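Local coordinates for protein lactaldehyde dehydrogenase (Escherichia coli, PDB 2HG2) that oxidises lactaldehyde to lactate, and glycolaldehyde to glycolate, with NAD+ as the cofactor, in the breakdown of fucose and rhamnose, at residues Asp110-Met115 with Arg161-Ala166; Ala223-Thr228 with Thr246-Glu251; Glu267-Ala272 with Asp299-Arg304. All coordinates share one frame; numbering follows the deposited sequence.

Interaction 1 (Asp110-Met115 with Arg161-Ala166); sequences DYIDYM and RKMAPA
Helical segments 110-115 and 161-166, which meet through Tyr111, Ile112 and Met115 on one side and Arg161, Met163, Ala164 and Pro165 on the other, run almost in the same direction, at 22°, with their axes 9.1 Å apart. Such a shallow angle lets contacts follow one another along both helices, and the closest backbone approach falls where a small residue allows it, at Ala164. There the methyl CB of Ala164 sits 3.8 Å from CB of Met115. Beyond that point the Met115 chain bends at chi2, laying its sulfur beside the proline ring, with SD 3.9 Å from CG of Pro165. Pro165 has no N-H to give to the preceding turn, and the helix kinks there. Away from the proline, the side chains of Ile112 and Met163 lie nearly perpendicular, CG1 of Ile112 lying 3.8 Å from CE of Met163; helices 65-81 and 183-195 pack on the same pair.

Tyr111 reaches over with CG anti to its own backbone nitrogen (chi1 -171°), which brings ring atom CE1 to 3.6 Å from CA of Arg161. Its hydroxyl OH is bridged to Arg161 O by a water that donates to both, at 3.1 and 2.9 Å respectively, and it also bonds Asp461. That aspartate, which lies outside both segments, pairs through its other oxygen with NH2 of Arg161, and one carboxylate thus ties the phenol and the guanidinium together. Glu443 adds a second charged partner for Arg161. What begins as apolar helix packing thus ends at the substrate site, where Arg161, Glu443 and His449 bind lactate.

Interaction 2 (Ala223-Thr228 with Thr246-Glu251); sequences AMVSMT and TKVCLE
Val225 and Cys249 meet through flat peptide groups: Cys249 N lies in the carbonyl plane of Val225, 3.0 Å from its O, and Glu251 N is likewise in the plane of the Met227 carbonyl. The return bonds run from Val225 N to Lys247 O, tilted 19° out of plane, and from Met227 N to Cys249 O at 2.9 Å, where the C=O...N angle opens to 172°. These staggered bonds define neighbouring parallel strands, fraying to a weak one from Lys247 N to Ala223 O.

The two faces of the pair differ. One carries Met224, Ser226 and Thr228 beside Lys247, Cys249 and Glu251; the other is apolar, with Val225 and Val248 side by side, their CG1 methyls 3.6 Å apart, and Met227 next to Leu250 under helix 231-242. On the mixed face the extended chain of Lys247 runs past the sulfur of Met224, CD 3.6 Å from SD, and carries NZ on to the backbone O of Glu468. Lys162 bonds both Ser226 and Thr228. At the far end OG1 of Thr228 lies 3.7 Å from CB of Glu251.

This is the strand pair of a beta-alpha-beta unit. The bond from Glu251 N to Met227 O holds the last residue of its strand in register, while the carboxylate of Glu251, inferred to be catalytic and seen to bind lactate, is held separately: OE2 by Gly253 N, OE1 by a weak bond to His449.

Interaction 3 (Glu267-Ala272 with Asp299-Arg304); sequences ELAVKA and DQFVNR
Val270 and Phe301 point past one another, each reaching for the other's helix, so that a methyl of one lies beside the ring of the other: CG2 of Val270 is 3.7 Å from CE1 of Phe301, at an oblique angle to the ring plane. Ala269 meets the same ring differently, its CB near the ring plane at the edge, 4.3 Å from CE1. Phe301 extends with CG anti to its backbone nitrogen (chi1 -178°), which carries the ring inward to Val291 and Val293 of the strand below and also against Leu266 and Ile273.

Val270 serves two partners, because its CG2 also lies 4.0 Å from CB of Arg304, while CG1 approaches the Arg304 carbonyl. Were Val270 exchanged for an alanine, both methyls would go, and the Phe301 ring and the Arg304 CB would probably be left facing a gap, the ring with more freedom to shift.

The two helices cross at 43° with their axes 10.1 Å apart. Helix 266-277 is the crossover between parallel strands 257-260 and 290-294, and helix 295-310 leaves the second of them, so this is the helical layer over the parallel part of a catalytic-domain sheet, as in the aldehyde dehydrogenase fold.

On the exposed side, Arg304 runs extended from CG to NE and crosses Glu267 obliquely, its guanidinium plane turned 52° from the carboxylate. The salt bridge is long, OE2 of Glu267 standing 4.0 Å from NH1 of Arg304. The same NH1 is modelled improbably close to CG of Glu267, which leaves the exact placing of these exposed ends doubtful.

How the interactions relate
Followed from the N terminus, the three contacts come in series, none nesting in or crossing another. Interaction 1 closes a loop of 45 residues that includes strands 124-127 and 134-149, joining helix 98-116 to helix 155-168. Interaction 2 closes a short loop round helix 231-242 and aligns two strands of the sheet to which 134-149 also belongs. Interaction 3 spans 26 residues, among them the inferred active-site Cys285, and ties two helices over the other large sheet. Lys162 stitches interactions 1 and 2 together, and Arg161 and Glu251 bring both to the lactate site. Interaction 3 stands apart, its nearest atoms about 17 Å from those of either.

Interaction 1 (Asp110-Met115 with Arg161-Ala166)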
ATOM      1  N   ASP A 110     -14.095 -20.217  -8.917  1.00 17.02           N
ATOM      2  CA  ASP A 110     -13.819 -19.446  -7.703  1.00 17.97           C
ATOM      3  C   ASP A 110     -12.770 -18.374  -7.973  1.00 16.88           C
ATOM      4  O   ASP A 110     -12.852 -17.262  -7.464  1.00 19.59           O
ATOM      5  CB  ASP A 110     -13.328 -20.357  -6.577  1.00 18.86           C
ATOM      6  CG  ASP A 110     -14.412 -21.275  -6.054  1.00 22.77           C
ATOM      7  OD1 ASP A 110     -15.608 -20.988  -6.285  1.00 23.81           O
ATOM      8  OD2 ASP A 110     -14.068 -22.283  -5.399  1.00 25.49           O
ATOM      9  N   TYR A 111     -11.783 -18.720  -8.785  1.00 16.58           N
ATOM     10  CA  TYR A 111     -10.718 -17.798  -9.141  1.00 16.52           C
ATOM     11  C   TYR A 111     -11.285 -16.604  -9.898  1.00 15.81           C
ATOM     12  O   TYR A 111     -10.937 -15.456  -9.623  1.00 16.53           O
ATOM     13  CB  TYR A 111      -9.687 -18.524  -9.999  1.00 14.62           C
ATOM     14  CG  TYR A 111      -8.437 -17.728 -10.257  1.00 17.44           C
ATOM     15  CD1 TYR A 111      -8.375 -16.810 -11.306  1.00 17.51           C
ATOM     16  CD2 TYR A 111      -7.295 -17.921  -9.476  1.00 15.80           C
ATOM     17  CE1 TYR A 111      -7.205 -16.110 -11.576  1.00 17.08           C
ATOM     18  CE2 TYR A 111      -6.121 -17.225  -9.741  1.00 19.09           C
ATOM     19  CZ  TYR A 111      -6.083 -16.327 -10.793  1.00 16.40           C
ATOM     20  OH  TYR A 111      -4.916 -15.671 -11.080  1.00 19.17           O
ATOM     21  N   ILE A 112     -12.157 -16.874 -10.860  1.00 15.27           N
ATOM     22  CA  ILE A 112     -12.762 -15.792 -11.621  1.00 15.36           C
ATOM     23  C   ILE A 112     -13.514 -14.855 -10.673  1.00 15.81           C
ATOM     24  O   ILE A 112     -13.399 -13.640 -10.786  1.00 15.93           O
ATOM     25  CB  ILE A 112     -13.718 -16.342 -12.701  1.00 15.44           C
ATOM     26  CG1 ILE A 112     -12.898 -17.078 -13.771  1.00 17.63           C
ATOM     27  CG2 ILE A 112     -14.538 -15.207 -13.308  1.00 15.78           C
ATOM     28  CD1 ILE A 112     -13.722 -17.779 -14.838  1.00 14.44           C
ATOM     29  N   ASP A 113     -14.271 -15.418  -9.729  1.00 16.22           N
ATOM     30  CA  ASP A 113     -15.015 -14.595  -8.778  1.00 16.96           C
ATOM     31  C   ASP A 113     -14.067 -13.777  -7.904  1.00 15.83           C
ATOM     32  O   ASP A 113     -14.312 -12.598  -7.647  1.00 15.44           O
ATOM     33  CB  ASP A 113     -15.913 -15.453  -7.876  1.00 17.80           C
ATOM     34  CG  ASP A 113     -17.147 -15.974  -8.599  1.00 21.44           C
ATOM     35  OD1 ASP A 113     -17.638 -15.293  -9.526  1.00 21.35           O
ATOM     36  OD2 ASP A 113     -17.642 -17.058  -8.224  1.00 24.06           O
ATOM     37  N   TYR A 114     -12.995 -14.411  -7.437  1.00 15.55           N
ATOM     38  CA  TYR A 114     -12.017 -13.721  -6.606  1.00 16.82           C
ATOM     39  C   TYR A 114     -11.438 -12.515  -7.353  1.00 16.32           C
ATOM     40  O   TYR A 114     -11.316 -11.437  -6.783  1.00 18.18           O
ATOM     41  CB  TYR A 114     -10.884 -14.675  -6.201  1.00 16.42           C
ATOM     42  CG  TYR A 114      -9.640 -13.961  -5.736  1.00 17.35           C
ATOM     43  CD1 TYR A 114      -9.531 -13.458  -4.438  1.00 19.77           C
ATOM     44  CD2 TYR A 114      -8.584 -13.743  -6.613  1.00 18.05           C
ATOM     45  CE1 TYR A 114      -8.388 -12.751  -4.029  1.00 17.57           C
ATOM     46  CE2 TYR A 114      -7.448 -13.041  -6.219  1.00 18.28           C
ATOM     47  CZ  TYR A 114      -7.354 -12.548  -4.932  1.00 18.96           C
ATOM     48  OH  TYR A 114      -6.227 -11.843  -4.573  1.00 19.80           O
ATOM     49  N   MET A 115     -11.092 -12.696  -8.624  1.00 16.00           N
ATOM     50  CA  MET A 115     -10.527 -11.601  -9.423  1.00 17.14           C
ATOM     51  C   MET A 115     -11.527 -10.481  -9.686  1.00 17.31           C
ATOM     52  O   MET A 115     -11.151  -9.306  -9.731  1.00 17.97           O
ATOM     53  CB  MET A 115      -9.993 -12.123 -10.755  1.00 16.24           C
ATOM     54  CG  MET A 115      -8.638 -12.795 -10.652  1.00 16.70           C
ATOM     55  SD  MET A 115      -7.287 -11.638 -10.251  1.00 20.76           S
ATOM     56  CE  MET A 115      -6.018 -12.766  -9.762  1.00 20.59           C
ATOM     57  N   ARG A 161      -6.804 -17.661 -15.310  1.00 18.18           N
ATOM     58  CA  ARG A 161      -5.637 -17.038 -14.704  1.00 18.96           C
ATOM     59  C   ARG A 161      -5.169 -15.847 -15.525  1.00 18.54           C
ATOM     60  O   ARG A 161      -4.590 -14.913 -14.981  1.00 17.31           O
ATOM     61  CB  ARG A 161      -4.505 -18.058 -14.554  1.00 19.24           C
ATOM     62  CG  ARG A 161      -3.196 -17.486 -14.034  1.00 21.77           C
ATOM     63  CD  ARG A 161      -2.175 -18.592 -13.752  1.00 21.08           C
ATOM     64  NE  ARG A 161      -2.043 -18.851 -12.324  1.00 21.82           N
ATOM     65  CZ  ARG A 161      -1.262 -19.791 -11.796  1.00 22.98           C
ATOM     66  NH1 ARG A 161      -0.532 -20.577 -12.579  1.00 19.35           N
ATOM     67  NH2 ARG A 161      -1.206 -19.937 -10.480  1.00 21.29           N
ATOM     68  N   LYS A 162      -5.438 -15.880 -16.828  1.00 18.86           N
ATOM     69  CA  LYS A 162      -5.047 -14.787 -17.711  1.00 20.09           C
ATOM     70  C   LYS A 162      -6.201 -13.851 -18.090  1.00 20.09           C
ATOM     71  O   LYS A 162      -6.045 -12.635 -18.022  1.00 20.21           O
ATOM     72  CB  LYS A 162      -4.403 -15.340 -18.985  1.00 19.90           C
ATOM     73  CG  LYS A 162      -3.173 -16.197 -18.725  1.00 23.51           C
ATOM     74  CD  LYS A 162      -2.536 -16.666 -20.024  1.00 24.58           C
ATOM     75  CE  LYS A 162      -1.418 -17.679 -19.771  1.00 25.95           C
ATOM     76  NZ  LYS A 162      -0.312 -17.152 -18.912  1.00 28.06           N
ATOM     77  N   MET A 163      -7.354 -14.400 -18.472  1.00 18.56           N
ATOM     78  CA  MET A 163      -8.482 -13.555 -18.877  1.00 19.10           C
ATOM     79  C   MET A 163      -9.200 -12.774 -17.767  1.00 18.41           C
ATOM     80  O   MET A 163      -9.613 -11.634 -17.989  1.00 19.21           O
ATOM     81  CB  MET A 163      -9.505 -14.378 -19.679  1.00 20.23           C
ATOM     82  CG  MET A 163     -10.467 -15.243 -18.866  1.00 25.23           C
ATOM     83  SD  MET A 163     -12.007 -14.383 -18.438  1.00 29.10           S
ATOM     84  CE  MET A 163     -12.152 -14.774 -16.740  1.00 33.43           C
ATOM     85  N   ALA A 164      -9.347 -13.365 -16.583  1.00 15.11           N
ATOM     86  CA  ALA A 164     -10.030 -12.687 -15.479  1.00 15.35           C
ATOM     87  C   ALA A 164      -9.327 -11.383 -15.066  1.00 15.15           C
ATOM     88  O   ALA A 164      -9.956 -10.321 -15.028  1.00 16.95           O
ATOM     89  CB  ALA A 164     -10.165 -13.631 -14.275  1.00 13.19           C
ATOM     90  N   PRO A 165      -8.020 -11.445 -14.753  1.00 13.36           N
ATOM     91  CA  PRO A 165      -7.289 -10.229 -14.356  1.00 13.29           C
ATOM     92  C   PRO A 165      -7.295  -9.223 -15.512  1.00 12.26           C
ATOM     93  O   PRO A 165      -7.481  -8.024 -15.315  1.00 11.13           O
ATOM     94  CB  PRO A 165      -5.875 -10.737 -14.079  1.00 13.18           C
ATOM     95  CG  PRO A 165      -6.042 -12.215 -13.870  1.00 16.73           C
ATOM     96  CD  PRO A 165      -7.119 -12.605 -14.820  1.00 14.45           C
ATOM     97  N   ALA A 166      -7.102  -9.736 -16.726  1.00 12.98           N
ATOM     98  CA  ALA A 166      -7.075  -8.908 -17.932  1.00 13.79           C
ATOM     99  C   ALA A 166      -8.377  -8.142 -18.141  1.00 14.96           C
ATOM    100  O   ALA A 166      -8.368  -6.919 -18.322  1.00 16.20           O
ATOM    101  CB  ALA A 166      -6.789  -9.777 -19.157  1.00 12.92           C
TER
HETATM  102  O   HOH W   1      -3.136 -13.787 -12.728  1.00 22.55           O

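Interaction 2 (Ala223-Thr228 with Thr246-Glu251)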
ATOM      1  N   ALA A 223      -0.453  -5.251 -26.478  1.00 16.62           N
ATOM      2  CA  ALA A 223       0.248  -4.513 -25.437  1.00 16.04           C
ATOM      3  C   ALA A 223       1.042  -5.485 -24.564  1.00 18.54           C
ATOM      4  O   ALA A 223       2.096  -5.138 -24.018  1.00 17.95           O
ATOM      5  CB  ALA A 223      -0.744  -3.729 -24.596  1.00 12.08           C
ATOM      6  N   MET A 224       0.533  -6.706 -24.432  1.00 17.37           N
ATOM      7  CA  MET A 224       1.222  -7.712 -23.639  1.00 16.46           C
ATOM      8  C   MET A 224       0.837  -9.128 -24.017  1.00 16.73           C
ATOM      9  O   MET A 224      -0.336  -9.428 -24.254  1.00 14.50           O
ATOM     10  CB  MET A 224       0.960  -7.522 -22.140  1.00 14.66           C
ATOM     11  CG  MET A 224       1.643  -8.598 -21.273  1.00 15.15           C
ATOM     12  SD  MET A 224       1.532  -8.350 -19.476  1.00 21.68           S
ATOM     13  CE  MET A 224      -0.135  -8.960 -19.146  1.00 19.24           C
ATOM     14  N   VAL A 225       1.838  -9.996 -24.077  1.00 15.87           N
ATOM     15  CA  VAL A 225       1.591 -11.390 -24.378  1.00 17.75           C
ATOM     16  C   VAL A 225       1.917 -12.169 -23.117  1.00 18.58           C
ATOM     17  O   VAL A 225       2.971 -11.983 -22.514  1.00 18.31           O
ATOM     18  CB  VAL A 225       2.458 -11.913 -25.546  1.00 18.30           C
ATOM     19  CG1 VAL A 225       3.940 -11.675 -25.267  1.00 18.21           C
ATOM     20  CG2 VAL A 225       2.185 -13.393 -25.746  1.00 15.30           C
ATOM     21  N   SER A 226       0.984 -13.017 -22.708  1.00 18.44           N
ATOM     22  CA  SER A 226       1.156 -13.824 -21.522  1.00 20.41           C
ATOM     23  C   SER A 226       1.166 -15.267 -21.975  1.00 22.30           C
ATOM     24  O   SER A 226       0.273 -15.704 -22.704  1.00 22.59           O
ATOM     25  CB  SER A 226      -0.002 -13.574 -20.550  1.00 21.74           C
ATOM     26  OG  SER A 226       0.154 -14.329 -19.360  1.00 26.63           O
ATOM     27  N   MET A 227       2.179 -16.012 -21.553  1.00 22.18           N
ATOM     28  CA  MET A 227       2.273 -17.406 -21.944  1.00 23.63           C
ATOM     29  C   MET A 227       2.856 -18.307 -20.866  1.00 23.61           C
ATOM     30  O   MET A 227       3.746 -17.918 -20.108  1.00 23.28           O
ATOM     31  CB  MET A 227       3.095 -17.534 -23.235  1.00 24.32           C
ATOM     32  CG  MET A 227       3.468 -18.959 -23.602  1.00 25.71           C
ATOM     33  SD  MET A 227       4.984 -19.502 -22.783  1.00 31.59           S
ATOM     34  CE  MET A 227       5.620 -20.664 -23.950  1.00 28.18           C
ATOM     35  N   THR A 228       2.329 -19.520 -20.805  1.00 23.09           N
ATOM     36  CA  THR A 228       2.792 -20.512 -19.855  1.00 24.88           C
ATOM     37  C   THR A 228       3.173 -21.729 -20.685  1.00 25.69           C
ATOM     38  O   THR A 228       2.400 -22.165 -21.536  1.00 27.24           O
ATOM     39  CB  THR A 228       1.685 -20.882 -18.860  1.00 24.26           C
ATOM     40  OG1 THR A 228       1.330 -19.723 -18.100  1.00 24.67           O
ATOM     41  CG2 THR A 228       2.161 -21.970 -17.911  1.00 25.04           C
ATOM     42  N   THR A 246       7.075  -5.404 -27.051  1.00 21.50           N
ATOM     43  CA  THR A 246       5.849  -5.884 -26.434  1.00 21.25           C
ATOM     44  C   THR A 246       6.167  -6.462 -25.057  1.00 20.75           C
ATOM     45  O   THR A 246       7.140  -7.196 -24.885  1.00 21.22           O
ATOM     46  CB  THR A 246       5.191  -6.964 -27.311  1.00 23.34           C
ATOM     47  OG1 THR A 246       4.905  -6.410 -28.605  1.00 27.22           O
ATOM     48  CG2 THR A 246       3.896  -7.453 -26.679  1.00 22.53           C
ATOM     49  N   LYS A 247       5.352  -6.117 -24.072  1.00 20.36           N
ATOM     50  CA  LYS A 247       5.560  -6.606 -22.715  1.00 21.25           C
ATOM     51  C   LYS A 247       5.256  -8.105 -22.651  1.00 20.04           C
ATOM     52  O   LYS A 247       4.377  -8.595 -23.365  1.00 18.97           O
ATOM     53  CB  LYS A 247       4.645  -5.837 -21.742  1.00 23.01           C
ATOM     54  CG  LYS A 247       4.806  -6.241 -20.285  1.00 28.16           C
ATOM     55  CD  LYS A 247       3.778  -5.577 -19.358  1.00 29.37           C
ATOM     56  CE  LYS A 247       4.031  -6.009 -17.907  1.00 30.91           C
ATOM     57  NZ  LYS A 247       3.032  -5.516 -16.910  1.00 31.32           N
ATOM     58  N   VAL A 248       5.992  -8.840 -21.822  1.00 16.56           N
ATOM     59  CA  VAL A 248       5.727 -10.266 -21.685  1.00 18.06           C
ATOM     60  C   VAL A 248       5.493 -10.687 -20.239  1.00 19.42           C
ATOM     61  O   VAL A 248       5.981 -10.064 -19.292  1.00 19.25           O
ATOM     62  CB  VAL A 248       6.872 -11.152 -22.244  1.00 18.68           C
ATOM     63  CG1 VAL A 248       7.123 -10.822 -23.706  1.00 17.42           C
ATOM     64  CG2 VAL A 248       8.133 -10.977 -21.403  1.00 17.45           C
ATOM     65  N   CYS A 249       4.727 -11.757 -20.092  1.00 19.67           N
ATOM     66  CA  CYS A 249       4.416 -12.337 -18.797  1.00 20.85           C
ATOM     67  C   CYS A 249       4.587 -13.832 -19.064  1.00 20.60           C
ATOM     68  O   CYS A 249       3.768 -14.453 -19.746  1.00 21.54           O
ATOM     69  CB  CYS A 249       2.978 -12.009 -18.401  1.00 21.96           C
ATOM     70  SG  CYS A 249       2.526 -12.558 -16.746  1.00 30.30           S
ATOM     71  N   LEU A 250       5.665 -14.398 -18.544  1.00 19.50           N
ATOM     72  CA  LEU A 250       5.971 -15.799 -18.779  1.00 18.58           C
ATOM     73  C   LEU A 250       6.101 -16.632 -17.505  1.00 19.32           C
ATOM     74  O   LEU A 250       6.634 -16.177 -16.500  1.00 17.18           O
ATOM     75  CB  LEU A 250       7.271 -15.892 -19.588  1.00 16.30           C
ATOM     76  CG  LEU A 250       7.352 -14.980 -20.824  1.00 17.24           C
ATOM     77  CD1 LEU A 250       8.765 -14.987 -21.404  1.00 15.07           C
ATOM     78  CD2 LEU A 250       6.335 -15.443 -21.861  1.00 13.89           C
ATOM     79  N   GLU A 251       5.589 -17.854 -17.566  1.00 21.32           N
ATOM     80  CA  GLU A 251       5.664 -18.807 -16.464  1.00 23.25           C
ATOM     81  C   GLU A 251       6.177 -20.035 -17.204  1.00 24.11           C
ATOM     82  O   GLU A 251       5.438 -20.656 -17.970  1.00 24.60           O
ATOM     83  CB  GLU A 251       4.274 -19.052 -15.885  1.00 27.95           C
ATOM     84  CG  GLU A 251       4.280 -19.608 -14.471  1.00 35.47           C
ATOM     85  CD  GLU A 251       4.214 -21.121 -14.420  1.00 41.47           C
ATOM     86  OE1 GLU A 251       3.241 -21.644 -13.825  1.00 44.51           O
ATOM     87  OE2 GLU A 251       5.125 -21.786 -14.965  1.00 43.34           O
TER

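Interaction 3 (Glu267-Ala272 with Asp299-Arg304)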
ATOM      1  N   GLU A 267       6.012 -38.615   8.436  1.00 48.18           N
ATOM      2  CA  GLU A 267       4.716 -38.962   7.867  1.00 49.80           C
ATOM      3  C   GLU A 267       4.158 -37.852   6.978  1.00 47.33           C
ATOM      4  O   GLU A 267       3.719 -38.105   5.852  1.00 45.67           O
ATOM      5  CB  GLU A 267       3.742 -39.284   9.003  1.00 54.18           C
ATOM      6  CG  GLU A 267       4.336 -40.243  10.033  1.00 60.48           C
ATOM      7  CD  GLU A 267       3.480 -40.383  11.282  1.00 65.46           C
ATOM      8  OE1 GLU A 267       3.142 -39.342  11.893  1.00 66.66           O
ATOM      9  OE2 GLU A 267       3.153 -41.535  11.654  1.00 66.67           O
ATOM     10  N   LEU A 268       4.184 -36.625   7.489  1.00 45.23           N
ATOM     11  CA  LEU A 268       3.688 -35.463   6.758  1.00 44.42           C
ATOM     12  C   LEU A 268       4.482 -35.203   5.479  1.00 43.43           C
ATOM     13  O   LEU A 268       3.911 -35.003   4.406  1.00 42.97           O
ATOM     14  CB  LEU A 268       3.740 -34.229   7.661  1.00 45.95           C
ATOM     15  CG  LEU A 268       3.592 -32.847   7.018  1.00 49.35           C
ATOM     16  CD1 LEU A 268       2.310 -32.768   6.187  1.00 50.77           C
ATOM     17  CD2 LEU A 268       3.597 -31.797   8.120  1.00 49.88           C
ATOM     18  N   ALA A 269       5.804 -35.213   5.600  1.00 42.63           N
ATOM     19  CA  ALA A 269       6.681 -34.974   4.461  1.00 41.84           C
ATOM     20  C   ALA A 269       6.455 -35.955   3.314  1.00 40.48           C
ATOM     21  O   ALA A 269       6.335 -35.546   2.162  1.00 39.12           O
ATOM     22  CB  ALA A 269       8.140 -35.026   4.906  1.00 41.23           C
ATOM     23  N   VAL A 270       6.397 -37.247   3.626  1.00 40.66           N
ATOM     24  CA  VAL A 270       6.203 -38.255   2.587  1.00 40.91           C
ATOM     25  C   VAL A 270       4.897 -38.042   1.832  1.00 41.19           C
ATOM     26  O   VAL A 270       4.848 -38.170   0.612  1.00 41.04           O
ATOM     27  CB  VAL A 270       6.220 -39.687   3.176  1.00 41.10           C
ATOM     28  CG1 VAL A 270       5.939 -40.709   2.078  1.00 39.81           C
ATOM     29  CG2 VAL A 270       7.575 -39.969   3.814  1.00 40.85           C
ATOM     30  N   LYS A 271       3.839 -37.719   2.568  1.00 42.59           N
ATOM     31  CA  LYS A 271       2.529 -37.482   1.971  1.00 44.16           C
ATOM     32  C   LYS A 271       2.548 -36.243   1.074  1.00 43.33           C
ATOM     33  O   LYS A 271       2.019 -36.258  -0.036  1.00 41.82           O
ATOM     34  CB  LYS A 271       1.480 -37.305   3.072  1.00 45.72           C
ATOM     35  CG  LYS A 271       0.084 -36.999   2.562  1.00 49.22           C
ATOM     36  CD  LYS A 271      -0.897 -36.845   3.719  1.00 51.02           C
ATOM     37  CE  LYS A 271      -2.302 -36.538   3.218  1.00 52.21           C
ATOM     38  NZ  LYS A 271      -3.277 -36.461   4.346  1.00 53.30           N
ATOM     39  N   ALA A 272       3.166 -35.174   1.564  1.00 42.92           N
ATOM     40  CA  ALA A 272       3.242 -33.933   0.806  1.00 44.41           C
ATOM     41  C   ALA A 272       4.008 -34.121  -0.503  1.00 45.21           C
ATOM     42  O   ALA A 272       3.533 -33.725  -1.567  1.00 42.61           O
ATOM     43  CB  ALA A 272       3.898 -32.842   1.655  1.00 43.07           C
ATOM     44  N   ASP A 299      17.340 -43.306   5.316  1.00 46.64           N
ATOM     45  CA  ASP A 299      16.808 -44.669   5.316  1.00 48.10           C
ATOM     46  C   ASP A 299      15.303 -44.743   5.549  1.00 47.41           C
ATOM     47  O   ASP A 299      14.574 -45.303   4.732  1.00 46.51           O
ATOM     48  CB  ASP A 299      17.535 -45.520   6.361  1.00 51.45           C
ATOM     49  CG  ASP A 299      18.992 -45.768   6.002  1.00 54.16           C
ATOM     50  OD1 ASP A 299      19.258 -46.229   4.868  1.00 55.60           O
ATOM     51  OD2 ASP A 299      19.869 -45.510   6.854  1.00 55.08           O
ATOM     52  N   GLN A 300      14.843 -44.182   6.661  1.00 47.52           N
ATOM     53  CA  GLN A 300      13.420 -44.183   6.982  1.00 48.37           C
ATOM     54  C   GLN A 300      12.604 -43.528   5.871  1.00 47.64           C
ATOM     55  O   GLN A 300      11.665 -44.128   5.339  1.00 46.49           O
ATOM     56  CB  GLN A 300      13.166 -43.423   8.284  1.00 51.01           C
ATOM     57  CG  GLN A 300      13.691 -44.091   9.536  1.00 55.05           C
ATOM     58  CD  GLN A 300      13.787 -43.119  10.701  1.00 57.86           C
ATOM     59  OE1 GLN A 300      14.696 -42.286  10.759  1.00 59.36           O
ATOM     60  NE2 GLN A 300      12.839 -43.209  11.630  1.00 58.31           N
ATOM     61  N   PHE A 301      12.972 -42.295   5.528  1.00 46.10           N
ATOM     62  CA  PHE A 301      12.265 -41.536   4.497  1.00 45.93           C
ATOM     63  C   PHE A 301      12.140 -42.271   3.170  1.00 44.29           C
ATOM     64  O   PHE A 301      11.050 -42.374   2.614  1.00 44.45           O
ATOM     65  CB  PHE A 301      12.948 -40.184   4.247  1.00 45.61           C
ATOM     66  CG  PHE A 301      12.237 -39.335   3.228  1.00 45.25           C
ATOM     67  CD1 PHE A 301      11.120 -38.587   3.585  1.00 45.02           C
ATOM     68  CD2 PHE A 301      12.647 -39.331   1.900  1.00 44.83           C
ATOM     69  CE1 PHE A 301      10.419 -37.850   2.631  1.00 45.64           C
ATOM     70  CE2 PHE A 301      11.953 -38.600   0.938  1.00 45.63           C
ATOM     71  CZ  PHE A 301      10.836 -37.859   1.306  1.00 45.11           C
ATOM     72  N   VAL A 302      13.257 -42.773   2.658  1.00 44.44           N
ATOM     73  CA  VAL A 302      13.234 -43.477   1.385  1.00 45.64           C
ATOM     74  C   VAL A 302      12.353 -44.727   1.398  1.00 46.14           C
ATOM     75  O   VAL A 302      11.721 -45.047   0.390  1.00 46.10           O
ATOM     76  CB  VAL A 302      14.658 -43.861   0.937  1.00 46.69           C
ATOM     77  CG1 VAL A 302      14.608 -44.550  -0.414  1.00 47.21           C
ATOM     78  CG2 VAL A 302      15.524 -42.614   0.849  1.00 46.46           C
ATOM     79  N   ASN A 303      12.301 -45.432   2.527  1.00 47.36           N
ATOM     80  CA  ASN A 303      11.470 -46.634   2.622  1.00 47.88           C
ATOM     81  C   ASN A 303       9.990 -46.287   2.511  1.00 46.28           C
ATOM     82  O   ASN A 303       9.271 -46.851   1.681  1.00 45.48           O
ATOM     83  CB  ASN A 303      11.724 -47.383   3.939  1.00 50.01           C
ATOM     84  CG  ASN A 303      13.088 -48.053   3.978  1.00 53.98           C
ATOM     85  OD1 ASN A 303      13.512 -48.682   3.005  1.00 56.25           O
ATOM     86  ND2 ASN A 303      13.777 -47.933   5.109  1.00 55.89           N
ATOM     87  N   ARG A 304       9.535 -45.357   3.344  1.00 45.70           N
ATOM     88  CA  ARG A 304       8.136 -44.943   3.322  1.00 45.41           C
ATOM     89  C   ARG A 304       7.748 -44.356   1.973  1.00 43.15           C
ATOM     90  O   ARG A 304       6.674 -44.640   1.451  1.00 42.09           O
ATOM     91  CB  ARG A 304       7.864 -43.914   4.414  1.00 48.53           C
ATOM     92  CG  ARG A 304       8.074 -44.436   5.819  1.00 54.00           C
ATOM     93  CD  ARG A 304       7.370 -43.540   6.824  1.00 59.62           C
ATOM     94  NE  ARG A 304       7.536 -44.001   8.200  1.00 62.60           N
ATOM     95  CZ  ARG A 304       6.833 -43.536   9.226  1.00 64.82           C
ATOM     96  NH1 ARG A 304       5.910 -42.600   9.029  1.00 66.21           N
ATOM     97  NH2 ARG A 304       7.055 -43.998  10.450  1.00 66.05           N
TER